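Local coordinates for protein Asp/Glu-specific dipeptidyl-peptidase (PDB 5JXF) that removes dipeptides from the N-terminus of oligopeptides as a serine peptidase of family S46, strictly requiring an aspartate or glutamate at the P1 position, at residues W41-L46 with L585-G590; V230-T235 with I601-T606; V269-V274 with L725-K730; Q275-T280 with K591-S596; V649-T654 with M700-Y705. One frame throughout, in Å; residues are numbered along the deposited sequence.

How the contacts relate
From the N terminus, contact 1 closes the longest loop, bringing the chain ahead of helix 49-57 back onto edge strand 586-591. Contacts 2 and 3 open next; each crosses contact 1, and they cross each other. Contact 4, which also crosses contact 1, lies within the spans of both contact 2 and contact 3, while the short contact 5 falls within that of contact 3 and follows contacts 1, 2 and 4 in series. Contacts 1, 2, 4 and 5 all reach the eight-stranded antiparallel sheet, from strand 586-591 at one margin to strand 595-598 at the other. Contact 3 ties the C-terminal end beside it, joined to contact 4 by the Lys729-Asp278 salt bridge.

Contact 1: W41-L46 with L585-G590; sequences WIPSLL and LRVTYG
Trp41 and Val587 hold each other by two backbone hydrogen bonds, Trp41 N to Val587 O at 2.7 Å and Val587 N to Trp41 O at 2.8 Å, which make a single antiparallel hydrogen-bonded bridge. Trp41 O is also met by Arg586 CA at 3.2 Å, a CA-H...O contact. The indole leans along the strand toward Tyr589: CG lies beside the backbone N (chi1 -51°), and CD1 comes 3.8 Å from Tyr589 CE1. The two rings are nearly parallel, their planes 20° apart, but are slid so far that they barely overlap. Pro43 packs at the start of the strand, on Leu585 just ahead of it and on Val587. Its CD rests 3.1 Å from Leu585 O, its CG 3.9 Å from Leu585 CG, and its CB 3.9 Å from Val587 CG2, with Leu46 CD1 farther off on the same methyl. Ile42 CG1 lies over one face of the Arg586 guanidinium.

The polar ends are fixed from farther out. The Arg586 guanidinium is bonded to the carbonyls of Asp580, Pro579 and Met40 and to side-chain oxygens of Asn582 and Thr584, whereas Tyr589 OH bonds to Glu53 and Asn50. The loop leading into helix 49-57 is thus laid along edge strand 586-591, whose other neighbour is strand 279-284; the helix packs on Trp41, Leu46 and Tyr589, and strand 138-146 touches Pro43 and Leu585.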
# COMPACT_ATOMS: atom_id res chain seq x y z
N TRP A 41 -18.03 4.75 27.65
CA TRP A 41 -18.78 4.70 28.90
C TRP A 41 -18.83 6.03 29.65
O TRP A 41 -17.86 6.77 29.70
CB TRP A 41 -18.19 3.60 29.80
CG TRP A 41 -18.06 2.32 29.04
CD1 TRP A 41 -16.94 1.83 28.43
CD2 TRP A 41 -19.10 1.38 28.77
NE1 TRP A 41 -17.22 0.64 27.81
CE2 TRP A 41 -18.54 0.33 28.00
CE3 TRP A 41 -20.46 1.31 29.11
CZ2 TRP A 41 -19.29 -0.76 27.57
CZ3 TRP A 41 -21.20 0.22 28.69
CH2 TRP A 41 -20.61 -0.80 27.92
N ILE A 42 -19.98 6.31 30.23
CA ILE A 42 -20.14 7.47 31.09
C ILE A 42 -19.31 7.25 32.34
O ILE A 42 -19.51 6.28 33.05
CB ILE A 42 -21.62 7.69 31.46
CG1 ILE A 42 -22.44 7.81 30.17
CG2 ILE A 42 -21.77 8.93 32.31
CD1 ILE A 42 -23.91 7.89 30.39
N PRO A 43 -18.37 8.17 32.60
CA PRO A 43 -17.31 7.90 33.57
C PRO A 43 -17.82 7.75 35.01
O PRO A 43 -17.10 7.20 35.84
CB PRO A 43 -16.41 9.14 33.45
CG PRO A 43 -16.78 9.76 32.16
CD PRO A 43 -18.23 9.49 31.98
N SER A 44 -19.03 8.21 35.29
CA SER A 44 -19.59 8.06 36.63
C SER A 44 -20.27 6.70 36.80
O SER A 44 -20.77 6.38 37.87
CB SER A 44 -20.59 9.19 36.91
OG SER A 44 -21.60 9.24 35.91
N LEU A 45 -20.28 5.88 35.75
CA LEU A 45 -20.97 4.60 35.83
C LEU A 45 -20.05 3.41 35.67
O LEU A 45 -20.48 2.35 35.24
CB LEU A 45 -22.07 4.51 34.78
CG LEU A 45 -23.20 5.52 34.94
CD1 LEU A 45 -24.32 5.16 33.97
CD2 LEU A 45 -23.71 5.56 36.39
N LEU A 46 -18.78 3.58 36.02
CA LEU A 46 -17.80 2.56 35.70
C LEU A 46 -17.85 1.38 36.67
O LEU A 46 -17.41 0.28 36.34
CB LEU A 46 -16.40 3.18 35.68
CG LEU A 46 -16.22 4.23 34.59
CD1 LEU A 46 -14.89 4.91 34.73
CD2 LEU A 46 -16.35 3.60 33.21
N LEU A 585 -18.23 13.64 27.92
CA LEU A 585 -17.06 12.95 28.47
C LEU A 585 -17.30 11.45 28.61
O LEU A 585 -18.25 11.03 29.25
CB LEU A 585 -16.70 13.56 29.83
CG LEU A 585 -15.48 13.03 30.57
CD1 LEU A 585 -14.26 13.26 29.76
CD2 LEU A 585 -15.37 13.74 31.94
N ARG A 586 -16.44 10.65 27.98
CA ARG A 586 -16.60 9.19 28.05
C ARG A 586 -15.26 8.55 28.30
O ARG A 586 -14.23 9.13 28.03
CB ARG A 586 -17.17 8.56 26.76
CG ARG A 586 -18.45 9.08 26.23
CD ARG A 586 -19.63 8.82 27.16
NE ARG A 586 -20.83 9.39 26.57
CZ ARG A 586 -21.59 8.74 25.70
NH1 ARG A 586 -21.29 7.50 25.35
NH2 ARG A 586 -22.67 9.33 25.19
N VAL A 587 -15.30 7.34 28.82
CA VAL A 587 -14.11 6.56 29.00
C VAL A 587 -14.22 5.33 28.11
O VAL A 587 -15.30 4.77 27.95
CB VAL A 587 -13.94 6.16 30.47
CG1 VAL A 587 -12.80 5.17 30.63
CG2 VAL A 587 -13.70 7.40 31.31
N THR A 588 -13.10 4.94 27.51
CA THR A 588 -12.99 3.65 26.83
C THR A 588 -11.62 3.07 27.19
O THR A 588 -10.68 3.81 27.49
CB THR A 588 -13.16 3.79 25.30
OG1 THR A 588 -13.06 2.51 24.66
CG2 THR A 588 -12.11 4.72 24.71
N TYR A 589 -11.50 1.74 27.17
CA TYR A 589 -10.26 1.09 27.56
C TYR A 589 -9.97 -0.10 26.66
O TYR A 589 -10.84 -0.56 25.91
CB TYR A 589 -10.32 0.61 29.00
CG TYR A 589 -11.62 -0.08 29.29
CD1 TYR A 589 -12.71 0.65 29.75
CD2 TYR A 589 -11.78 -1.45 29.10
CE1 TYR A 589 -13.91 0.05 29.99
CE2 TYR A 589 -13.00 -2.07 29.35
CZ TYR A 589 -14.06 -1.29 29.81
OH TYR A 589 -15.29 -1.82 30.09
N GLY A 590 -8.77 -0.64 26.78
CA GLY A 590 -8.41 -1.83 26.03
C GLY A 590 -6.94 -2.08 26.22
O GLY A 590 -6.43 -1.92 27.33

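Contact 2: V230-T235 with I601-T606; sequences VWPRHT and IYYNPT
Trp231 and Pro232, joined by a cis peptide bond, pass the end of strand 601-603 without a beta ladder, the CA atoms of Pro232 and Tyr603 lying 7.3 Å apart. The indole projects edge-on into the backbone beyond that strand, its CG anti to the backbone N (chi1 -179°). Trp231 NE1 gives a bent hydrogen bond to Asn604 O at 3.0 Å, the oxygen lying close to the ring plane, and Tyr603 CB meets the same edge, 3.6 Å from Trp231 CD1. Strand 601-608 belongs to the dimer interface: Ile601, Tyr602 and Tyr603 pair antiparallel with a strand of the second subunit, so the sheet continues into that chain. Pro232 sits over the Tyr603 ring, its CD close to the ring normal, 4.1 Å from the centroid, a CH-pi contact. Tyr603 CE2 touches Trp231 O at 3.4 Å. The loop is tied to the pocket that holds the bound dipeptide components by a salt bridge from Arg233 to Asp679.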
# COMPACT_ATOMS: atom_id res chain seq x y z
N VAL A 230 -4.66 5.95 8.38
CA VAL A 230 -3.84 4.81 7.98
C VAL A 230 -2.83 4.38 9.06
O VAL A 230 -2.17 5.22 9.66
CB VAL A 230 -3.06 5.11 6.68
CG1 VAL A 230 -1.93 4.12 6.49
CG2 VAL A 230 -3.99 5.10 5.46
N TRP A 231 -2.79 3.09 9.34
CA TRP A 231 -1.71 2.47 10.11
C TRP A 231 -0.89 1.56 9.15
O TRP A 231 -1.47 0.93 8.26
CB TRP A 231 -2.27 1.63 11.25
CG TRP A 231 -1.20 0.98 12.07
CD1 TRP A 231 -0.80 -0.33 12.04
CD2 TRP A 231 -0.39 1.62 13.06
NE1 TRP A 231 0.21 -0.54 12.94
CE2 TRP A 231 0.49 0.64 13.58
CE3 TRP A 231 -0.32 2.92 13.56
CZ2 TRP A 231 1.43 0.93 14.55
CZ3 TRP A 231 0.62 3.21 14.52
CH2 TRP A 231 1.48 2.22 15.01
N PRO A 232 0.44 1.49 9.31
CA PRO A 232 1.39 2.18 10.19
C PRO A 232 1.41 3.70 9.97
O PRO A 232 1.19 4.19 8.86
CB PRO A 232 2.73 1.57 9.82
CG PRO A 232 2.38 0.21 9.30
CD PRO A 232 1.11 0.41 8.55
N ARG A 233 1.62 4.42 11.06
CA ARG A 233 1.62 5.87 11.03
C ARG A 233 2.82 6.37 11.81
O ARG A 233 3.17 5.81 12.85
CB ARG A 233 0.32 6.44 11.63
CG ARG A 233 0.29 7.98 11.73
CD ARG A 233 -0.38 8.59 10.49
NE ARG A 233 -1.74 8.14 10.53
CZ ARG A 233 -2.82 8.90 10.63
NH1 ARG A 233 -2.75 10.23 10.64
NH2 ARG A 233 -3.97 8.29 10.68
N HIS A 234 3.44 7.43 11.31
CA HIS A 234 4.62 7.97 11.95
C HIS A 234 4.50 9.48 12.16
O HIS A 234 5.46 10.21 11.94
CB HIS A 234 5.86 7.65 11.11
CG HIS A 234 5.96 6.20 10.74
ND1 HIS A 234 5.11 5.61 9.84
CD2 HIS A 234 6.79 5.22 11.18
CE1 HIS A 234 5.42 4.33 9.72
NE2 HIS A 234 6.44 4.07 10.52
N THR A 235 3.32 9.91 12.61
CA THR A 235 2.97 11.33 12.75
C THR A 235 3.03 11.84 14.19
O THR A 235 2.37 11.30 15.08
CB THR A 235 1.55 11.60 12.23
OG1 THR A 235 1.42 11.09 10.89
CG2 THR A 235 1.25 13.09 12.24
N ILE A 601 -0.84 -10.93 6.44
CA ILE A 601 -0.28 -9.63 6.76
C ILE A 601 -0.60 -9.26 8.21
O ILE A 601 -1.75 -9.26 8.61
CB ILE A 601 -0.83 -8.53 5.83
CG1 ILE A 601 -0.67 -8.91 4.36
CG2 ILE A 601 -0.17 -7.18 6.13
CD1 ILE A 601 -0.69 -7.72 3.40
N TYR A 602 0.42 -8.94 8.98
CA TYR A 602 0.16 -8.50 10.34
C TYR A 602 0.75 -7.11 10.57
O TYR A 602 1.87 -6.83 10.15
CB TYR A 602 0.72 -9.49 11.36
CG TYR A 602 0.19 -9.21 12.75
CD1 TYR A 602 -1.06 -9.68 13.15
CD2 TYR A 602 0.90 -8.41 13.64
CE1 TYR A 602 -1.57 -9.40 14.41
CE2 TYR A 602 0.39 -8.12 14.90
CZ TYR A 602 -0.84 -8.62 15.28
OH TYR A 602 -1.35 -8.34 16.53
N TYR A 603 -0.02 -6.25 11.23
CA TYR A 603 0.48 -4.93 11.59
C TYR A 603 0.84 -4.93 13.07
O TYR A 603 -0.00 -5.23 13.92
CB TYR A 603 -0.55 -3.84 11.31
CG TYR A 603 -0.75 -3.48 9.86
CD1 TYR A 603 0.16 -3.88 8.88
CD2 TYR A 603 -1.85 -2.74 9.47
CE1 TYR A 603 -0.04 -3.54 7.55
CE2 TYR A 603 -2.06 -2.39 8.15
CZ TYR A 603 -1.15 -2.80 7.19
OH TYR A 603 -1.36 -2.45 5.88
N ASN A 604 2.09 -4.63 13.36
CA ASN A 604 2.54 -4.58 14.73
C ASN A 604 1.98 -3.35 15.42
O ASN A 604 1.68 -2.36 14.75
CB ASN A 604 4.06 -4.58 14.78
CG ASN A 604 4.65 -5.90 14.33
OD1 ASN A 604 4.14 -6.97 14.67
ND2 ASN A 604 5.72 -5.83 13.55
N PRO A 605 1.86 -3.38 16.76
CA PRO A 605 1.24 -2.28 17.52
C PRO A 605 2.07 -1.00 17.71
O PRO A 605 1.52 -0.02 18.22
CB PRO A 605 0.96 -2.92 18.88
CG PRO A 605 2.02 -3.98 19.00
CD PRO A 605 2.11 -4.56 17.61
N THR A 606 3.33 -0.98 17.31
CA THR A 606 4.17 0.21 17.52
C THR A 606 4.99 0.61 16.29
O THR A 606 5.39 -0.24 15.52
CB THR A 606 5.16 0.00 18.69
OG1 THR A 606 6.08 -1.04 18.35
CG2 THR A 606 4.43 -0.35 20.00

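Contact 3: V269-V274 with L725-K730; sequences VSLDGV and LVHPKK
Val269 and Ser270 pair with Leu725 and Val726 as a two-stranded parallel sheet. Its backbone bonds run from Val726 N to Val269 O and from Leu271 N to Val726 O, both 3.0 Å.

The polar contacts centre on Asp272, whose two oxygens take separate donors. His727 ND1 meets OD1 on its syn side at 2.8 Å, with OD1 near the imidazole plane, while Lys729 N reaches the anti lone pair of OD2 at 2.6 Å. With CG anti to the carbonyl carbon (chi1 -74°), the carboxylate is directed at the type I turn of 727-730 and ties it down. With an alanine in place of this aspartate, His727 ND1 and Lys729 N would probably lose their acceptor and the turn would be freer to move. Asp272 is steadied by an ST turn, its N bonded to Ser270 OG at 3.2 Å. The extended Lys729 chain runs beside Asp272 CB to a water that takes a bond from NZ at 2.9 Å and gives one to Asp272 O; the same NZ forms a salt bridge with Asp278.

The rest is van der Waals packing: Leu271 CD1 lies 3.9 Å from Leu725 CB, an apolar pair, and meets His727 CE1, and Pro728 lays CG and CD against Ser270 OG.

The pair stands beside the main sheet: Val269, Leu271 and Leu725 pack on Leu707 of helix 703-713, and Ser270 and Val274 touch Ile674 of strand 673-680.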
# COMPACT_ATOMS: atom_id res chain seq x y z
N VAL A 269 3.50 12.19 33.18
CA VAL A 269 3.84 11.63 31.89
C VAL A 269 4.88 10.53 32.05
O VAL A 269 5.96 10.77 32.58
CB VAL A 269 4.39 12.70 30.92
CG1 VAL A 269 4.77 12.06 29.61
CG2 VAL A 269 3.37 13.81 30.71
N SER A 270 4.54 9.33 31.60
CA SER A 270 5.45 8.18 31.69
C SER A 270 6.62 8.23 30.70
O SER A 270 6.46 8.70 29.58
CB SER A 270 4.66 6.89 31.48
OG SER A 270 5.55 5.79 31.39
N LEU A 271 7.79 7.76 31.12
CA LEU A 271 8.97 7.63 30.23
C LEU A 271 9.34 6.17 30.00
O LEU A 271 10.36 5.90 29.40
CB LEU A 271 10.19 8.35 30.81
CG LEU A 271 10.29 9.88 30.82
CD1 LEU A 271 11.38 10.32 31.80
CD2 LEU A 271 10.58 10.40 29.46
N ASP A 272 8.52 5.25 30.49
CA ASP A 272 8.81 3.83 30.45
C ASP A 272 8.10 3.15 29.29
O ASP A 272 8.14 1.93 29.18
CB ASP A 272 8.40 3.15 31.76
CG ASP A 272 9.34 3.48 32.92
OD1 ASP A 272 10.26 4.31 32.72
OD2 ASP A 272 9.15 2.90 34.02
N GLY A 273 7.43 3.96 28.47
CA GLY A 273 6.81 3.48 27.25
C GLY A 273 5.70 2.45 27.33
O GLY A 273 5.17 2.16 28.41
N VAL A 274 5.35 1.90 26.17
CA VAL A 274 4.28 0.92 26.05
C VAL A 274 4.74 -0.36 25.39
O VAL A 274 5.50 -0.33 24.41
CB VAL A 274 3.11 1.47 25.23
CG1 VAL A 274 2.37 2.62 25.99
CG2 VAL A 274 3.61 1.97 23.89
N LEU A 725 7.56 13.85 35.19
CA LEU A 725 8.00 12.68 34.45
C LEU A 725 8.15 11.51 35.40
O LEU A 725 8.79 11.64 36.43
CB LEU A 725 9.32 12.98 33.74
CG LEU A 725 9.27 14.21 32.83
CD1 LEU A 725 10.58 14.39 32.11
CD2 LEU A 725 8.11 14.09 31.82
N VAL A 726 7.54 10.38 35.09
CA VAL A 726 7.57 9.24 36.02
C VAL A 726 7.99 7.93 35.34
O VAL A 726 7.95 7.81 34.11
CB VAL A 726 6.20 9.02 36.69
CG1 VAL A 726 5.89 10.17 37.64
CG2 VAL A 726 5.09 8.87 35.64
N HIS A 727 8.36 6.95 36.16
CA HIS A 727 8.81 5.63 35.69
C HIS A 727 8.02 4.47 36.30
O HIS A 727 8.54 3.75 37.14
CB HIS A 727 10.29 5.43 36.03
CG HIS A 727 11.20 6.43 35.39
ND1 HIS A 727 11.72 6.26 34.13
CD2 HIS A 727 11.73 7.58 35.87
CE1 HIS A 727 12.51 7.28 33.84
NE2 HIS A 727 12.53 8.09 34.88
N PRO A 728 6.78 4.27 35.85
CA PRO A 728 5.89 3.25 36.41
C PRO A 728 6.32 1.80 36.18
O PRO A 728 5.79 0.91 36.83
CB PRO A 728 4.56 3.51 35.68
CG PRO A 728 4.96 4.14 34.41
CD PRO A 728 6.14 5.00 34.75
N LYS A 729 7.23 1.55 35.25
CA LYS A 729 7.59 0.16 34.97
C LYS A 729 8.84 -0.23 35.75
O LYS A 729 9.31 -1.36 35.67
CB LYS A 729 7.77 -0.05 33.46
CG LYS A 729 6.46 0.11 32.68
CD LYS A 729 6.55 -0.44 31.27
CE LYS A 729 5.19 -0.60 30.62
NZ LYS A 729 5.26 -1.29 29.26
N LYS A 730 9.36 0.71 36.53
CA LYS A 730 10.55 0.48 37.33
C LYS A 730 10.22 -0.02 38.73
O LYS A 730 10.20 -1.23 38.97
CB LYS A 730 11.39 1.75 37.41
CG LYS A 730 12.28 2.00 36.18
CD LYS A 730 13.43 2.97 36.52
CE LYS A 730 14.02 2.72 37.92
NZ LYS A 730 14.41 1.29 38.17
O HOH W 1 7.65 -0.27 27.97

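Contact 4: Q275-T280 with K591-S596; sequences QEDDFT and KVKGYS
Lys593 sends its side chain back across Glu276 and Asp277. From CB the chain starts with CG anti to the backbone N (chi1 -162°), then bends at the next bond (chi2 53°), which turns it toward the two acids. CD passes 3.8 Å from Glu276 OE2, and CE lies about equally far from that oxygen and Asp277 OD1. At the tip NZ makes a salt bridge with Asp277 OD1 at 2.9 Å, met on the syn side and close to the carboxylate plane, and a longer, weak one with Glu276 OE2 at 3.3 Å. Lys591 NZ adds a looser salt bridge to the same OD1. With a methionine in place of Lys593, Glu276 would probably lose this cationic partner and Asp277 its closer lysine, keeping the looser bridge to Lys591.

The acids ride on a type II turn, Gln275 to Asp278, bonded to the backbone of Val592: Asp277 N to Val592 O at 2.8 Å and Val592 N to Asp278 O at 3.0 Å. Val592 CG2 packs 3.6 Å from Thr280 CG2.

The turn leads into strand 279-284, which pairs with strand 586-591 at the sheet edge. Val592 also touches Phe651 of strand 648-653, and Phe279 packs on helix 49-57.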
# COMPACT_ATOMS: atom_id res chain seq x y z
N GLN A 275 4.26 -1.49 25.90
CA GLN A 275 4.50 -2.78 25.27
C GLN A 275 3.13 -3.39 24.98
O GLN A 275 2.14 -3.06 25.65
CB GLN A 275 5.35 -3.69 26.18
CG GLN A 275 5.38 -5.16 25.75
CD GLN A 275 6.27 -6.02 26.63
OE1 GLN A 275 6.36 -5.81 27.84
NE2 GLN A 275 6.91 -7.03 26.02
N GLU A 276 3.08 -4.24 23.97
CA GLU A 276 1.90 -5.02 23.61
C GLU A 276 1.22 -5.63 24.84
O GLU A 276 1.90 -6.09 25.74
CB GLU A 276 2.30 -6.14 22.60
CG GLU A 276 1.17 -7.08 22.16
CD GLU A 276 1.56 -7.98 20.96
OE1 GLU A 276 2.77 -8.03 20.62
OE2 GLU A 276 0.66 -8.61 20.35
N ASP A 277 -0.11 -5.61 24.83
CA ASP A 277 -0.96 -6.06 25.93
C ASP A 277 -1.03 -5.09 27.12
O ASP A 277 -1.71 -5.38 28.08
CB ASP A 277 -0.52 -7.43 26.46
CG ASP A 277 -0.65 -8.53 25.44
OD1 ASP A 277 -1.56 -8.45 24.58
OD2 ASP A 277 0.17 -9.47 25.49
N ASP A 278 -0.30 -3.98 27.08
CA ASP A 278 -0.44 -2.97 28.13
C ASP A 278 -1.87 -2.47 28.15
O ASP A 278 -2.43 -2.13 27.11
CB ASP A 278 0.50 -1.78 27.92
CG ASP A 278 1.90 -2.04 28.44
OD1 ASP A 278 2.13 -3.11 29.05
OD2 ASP A 278 2.76 -1.15 28.27
N PHE A 279 -2.47 -2.47 29.33
CA PHE A 279 -3.74 -1.78 29.53
C PHE A 279 -3.62 -0.34 29.07
O PHE A 279 -2.59 0.31 29.31
CB PHE A 279 -4.17 -1.81 31.01
CG PHE A 279 -5.40 -0.99 31.29
CD1 PHE A 279 -6.66 -1.52 31.13
CD2 PHE A 279 -5.29 0.33 31.71
CE1 PHE A 279 -7.80 -0.76 31.39
CE2 PHE A 279 -6.43 1.09 31.97
CZ PHE A 279 -7.68 0.54 31.82
N THR A 280 -4.66 0.14 28.40
CA THR A 280 -4.78 1.55 28.04
C THR A 280 -6.20 2.02 28.29
O THR A 280 -7.16 1.28 28.05
CB THR A 280 -4.47 1.83 26.53
OG1 THR A 280 -5.46 1.22 25.71
CG2 THR A 280 -3.11 1.32 26.12
N LYS A 591 -6.26 -2.45 25.14
CA LYS A 591 -4.85 -2.75 25.25
C LYS A 591 -4.09 -2.44 23.96
O LYS A 591 -4.67 -2.41 22.88
CB LYS A 591 -4.66 -4.22 25.63
CG LYS A 591 -5.22 -5.17 24.59
CD LYS A 591 -5.56 -6.53 25.18
CE LYS A 591 -4.32 -7.30 25.56
NZ LYS A 591 -4.65 -8.50 26.37
N VAL A 592 -2.80 -2.19 24.10
CA VAL A 592 -1.91 -2.05 22.97
C VAL A 592 -1.91 -3.39 22.19
O VAL A 592 -1.51 -4.43 22.71
CB VAL A 592 -0.48 -1.67 23.44
CG1 VAL A 592 0.45 -1.56 22.26
CG2 VAL A 592 -0.49 -0.35 24.23
N LYS A 593 -2.39 -3.36 20.95
CA LYS A 593 -2.59 -4.57 20.18
C LYS A 593 -2.54 -4.28 18.69
O LYS A 593 -3.25 -3.40 18.21
CB LYS A 593 -3.94 -5.22 20.52
CG LYS A 593 -4.07 -6.68 20.10
CD LYS A 593 -2.89 -7.44 20.68
CE LYS A 593 -3.18 -8.89 20.95
NZ LYS A 593 -2.15 -9.39 21.91
N GLY A 594 -1.73 -5.04 17.95
CA GLY A 594 -1.74 -4.93 16.50
C GLY A 594 -2.98 -5.56 15.89
O GLY A 594 -3.94 -5.85 16.60
N TYR A 595 -2.96 -5.76 14.57
CA TYR A 595 -4.05 -6.45 13.87
C TYR A 595 -3.64 -6.92 12.47
O TYR A 595 -2.56 -6.60 11.98
CB TYR A 595 -5.27 -5.55 13.77
CG TYR A 595 -5.13 -4.41 12.78
CD1 TYR A 595 -4.32 -3.31 13.05
CD2 TYR A 595 -5.81 -4.42 11.57
CE1 TYR A 595 -4.20 -2.25 12.14
CE2 TYR A 595 -5.70 -3.37 10.67
CZ TYR A 595 -4.89 -2.29 10.97
OH TYR A 595 -4.78 -1.27 10.05
N SER A 596 -4.54 -7.68 11.83
CA SER A 596 -4.32 -8.22 10.50
C SER A 596 -5.34 -7.71 9.49
O SER A 596 -6.51 -8.09 9.53
CB SER A 596 -4.37 -9.74 10.52
OG SER A 596 -4.33 -10.24 9.19

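Contact 5: V649-T654 with M700-Y705; sequences VCFIGT and MVDMRY
Asp702 OD1 is gripped by two N-H groups of Arg704, while Asp702 N reaches across to Val649 O at 3.0 Å. Arg704 N uses the anti lone pair of OD1, the N-cap bond of helix 703-713, and Arg704 NE comes in on the syn side, also at 3.0 Å. With NH2 on OD2 at 2.9 Å, the guanidinium holds the carboxylate side-on in a salt bridge. A water, giving bonds to OD2 and to Cys650 O, links it to the facing strand.

Phe651 and Met700 form an antiparallel hydrogen-bonded pair. The Phe651 ring sits in the crowded position between its backbone N and carbonyl carbon (chi1 66°); Met700 CB lies over one face of this ring, 4.1 Å from its centroid, and Met700 SD makes an oblique Met-aromatic contact. The bent chain carries Met700 CE to 3.4 Å from Gly653 N. Val649 CG2 lies over the face of the Tyr705 ring, 4.0 Å from its centroid, a CH-pi contact.

These strands lie centrally in the sheet, 648-653 between 698-702 and 601-608. Cys650 and Val701 share one face and touch the pocket residue Phe678 of strand 673-680, with the side chain of Val701 about 4 Å from that of Asp237 of the probable charge relay.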
# COMPACT_ATOMS: atom_id res chain seq x y z
N VAL A 649 7.32 6.18 18.01
CA VAL A 649 6.65 7.33 17.46
C VAL A 649 5.14 7.24 17.68
O VAL A 649 4.54 8.17 18.19
CB VAL A 649 6.99 7.49 15.97
CG1 VAL A 649 6.12 8.53 15.32
CG2 VAL A 649 8.44 7.89 15.82
N CYS A 650 4.53 6.12 17.29
CA CYS A 650 3.08 5.92 17.46
C CYS A 650 2.81 4.51 17.94
O CYS A 650 3.68 3.63 17.83
CB CYS A 650 2.31 6.15 16.14
SG CYS A 650 2.48 7.77 15.38
N PHE A 651 1.61 4.30 18.47
CA PHE A 651 1.12 2.95 18.74
C PHE A 651 -0.40 2.88 18.64
O PHE A 651 -1.07 3.91 18.46
CB PHE A 651 1.61 2.44 20.11
CG PHE A 651 1.04 3.18 21.31
CD1 PHE A 651 1.63 4.34 21.76
CD2 PHE A 651 -0.04 2.67 22.01
CE1 PHE A 651 1.13 5.01 22.88
CE2 PHE A 651 -0.54 3.33 23.14
CZ PHE A 651 0.04 4.50 23.57
N ILE A 652 -0.94 1.67 18.71
CA ILE A 652 -2.37 1.46 18.50
C ILE A 652 -2.93 0.50 19.54
O ILE A 652 -2.22 -0.37 20.03
CB ILE A 652 -2.69 0.88 17.09
CG1 ILE A 652 -1.74 -0.28 16.73
CG2 ILE A 652 -2.57 1.95 16.04
CD1 ILE A 652 -2.16 -1.06 15.41
N GLY A 653 -4.21 0.65 19.85
CA GLY A 653 -4.89 -0.25 20.76
C GLY A 653 -6.34 -0.52 20.43
O GLY A 653 -6.90 0.00 19.47
N THR A 654 -6.96 -1.35 21.26
CA THR A 654 -8.34 -1.73 21.05
C THR A 654 -9.34 -0.77 21.72
O THR A 654 -10.44 -1.16 22.06
CB THR A 654 -8.58 -3.14 21.60
OG1 THR A 654 -8.26 -3.18 23.00
CG2 THR A 654 -7.70 -4.15 20.86
N MET A 700 -2.41 6.40 18.50
CA MET A 700 -1.88 7.31 19.53
C MET A 700 -0.46 7.74 19.27
O MET A 700 0.38 6.93 18.84
CB MET A 700 -1.95 6.64 20.91
CG MET A 700 -3.36 6.51 21.49
SD MET A 700 -3.63 5.01 22.48
CE MET A 700 -3.48 3.74 21.19
N VAL A 701 -0.16 9.00 19.52
CA VAL A 701 1.24 9.40 19.52
C VAL A 701 1.85 8.93 20.82
O VAL A 701 1.28 9.15 21.89
CB VAL A 701 1.46 10.93 19.39
CG1 VAL A 701 2.91 11.22 18.99
CG2 VAL A 701 0.50 11.57 18.40
N ASP A 702 3.00 8.26 20.74
CA ASP A 702 3.77 7.86 21.92
C ASP A 702 4.27 9.10 22.66
O ASP A 702 4.83 9.98 22.01
CB ASP A 702 4.95 6.96 21.46
CG ASP A 702 5.58 6.20 22.59
OD1 ASP A 702 6.04 6.84 23.57
OD2 ASP A 702 5.58 4.94 22.51
N MET A 703 4.07 9.20 23.98
CA MET A 703 4.45 10.42 24.72
C MET A 703 5.98 10.62 24.69
O MET A 703 6.48 11.75 24.72
CB MET A 703 3.92 10.40 26.17
CG MET A 703 2.43 10.96 26.31
SD MET A 703 2.19 12.49 25.45
CE MET A 703 3.30 13.51 26.42
N ARG A 704 6.73 9.53 24.59
CA ARG A 704 8.18 9.66 24.38
C ARG A 704 8.54 10.48 23.12
O ARG A 704 9.46 11.28 23.15
CB ARG A 704 8.84 8.29 24.31
CG ARG A 704 8.87 7.59 25.66
CD ARG A 704 9.35 6.16 25.53
NE ARG A 704 8.38 5.35 24.79
CZ ARG A 704 8.51 4.04 24.56
NH1 ARG A 704 9.58 3.40 25.03
NH2 ARG A 704 7.58 3.38 23.87
N TYR A 705 7.79 10.31 22.04
CA TYR A 705 8.01 11.11 20.82
C TYR A 705 7.58 12.56 20.99
O TYR A 705 8.25 13.48 20.49
CB TYR A 705 7.27 10.48 19.63
CG TYR A 705 7.64 11.10 18.30
CD1 TYR A 705 8.97 11.20 17.90
CD2 TYR A 705 6.67 11.54 17.42
CE1 TYR A 705 9.32 11.76 16.69
CE2 TYR A 705 7.00 12.10 16.21
CZ TYR A 705 8.33 12.19 15.85
OH TYR A 705 8.65 12.76 14.66
O HOH W 2 5.15 3.07 20.61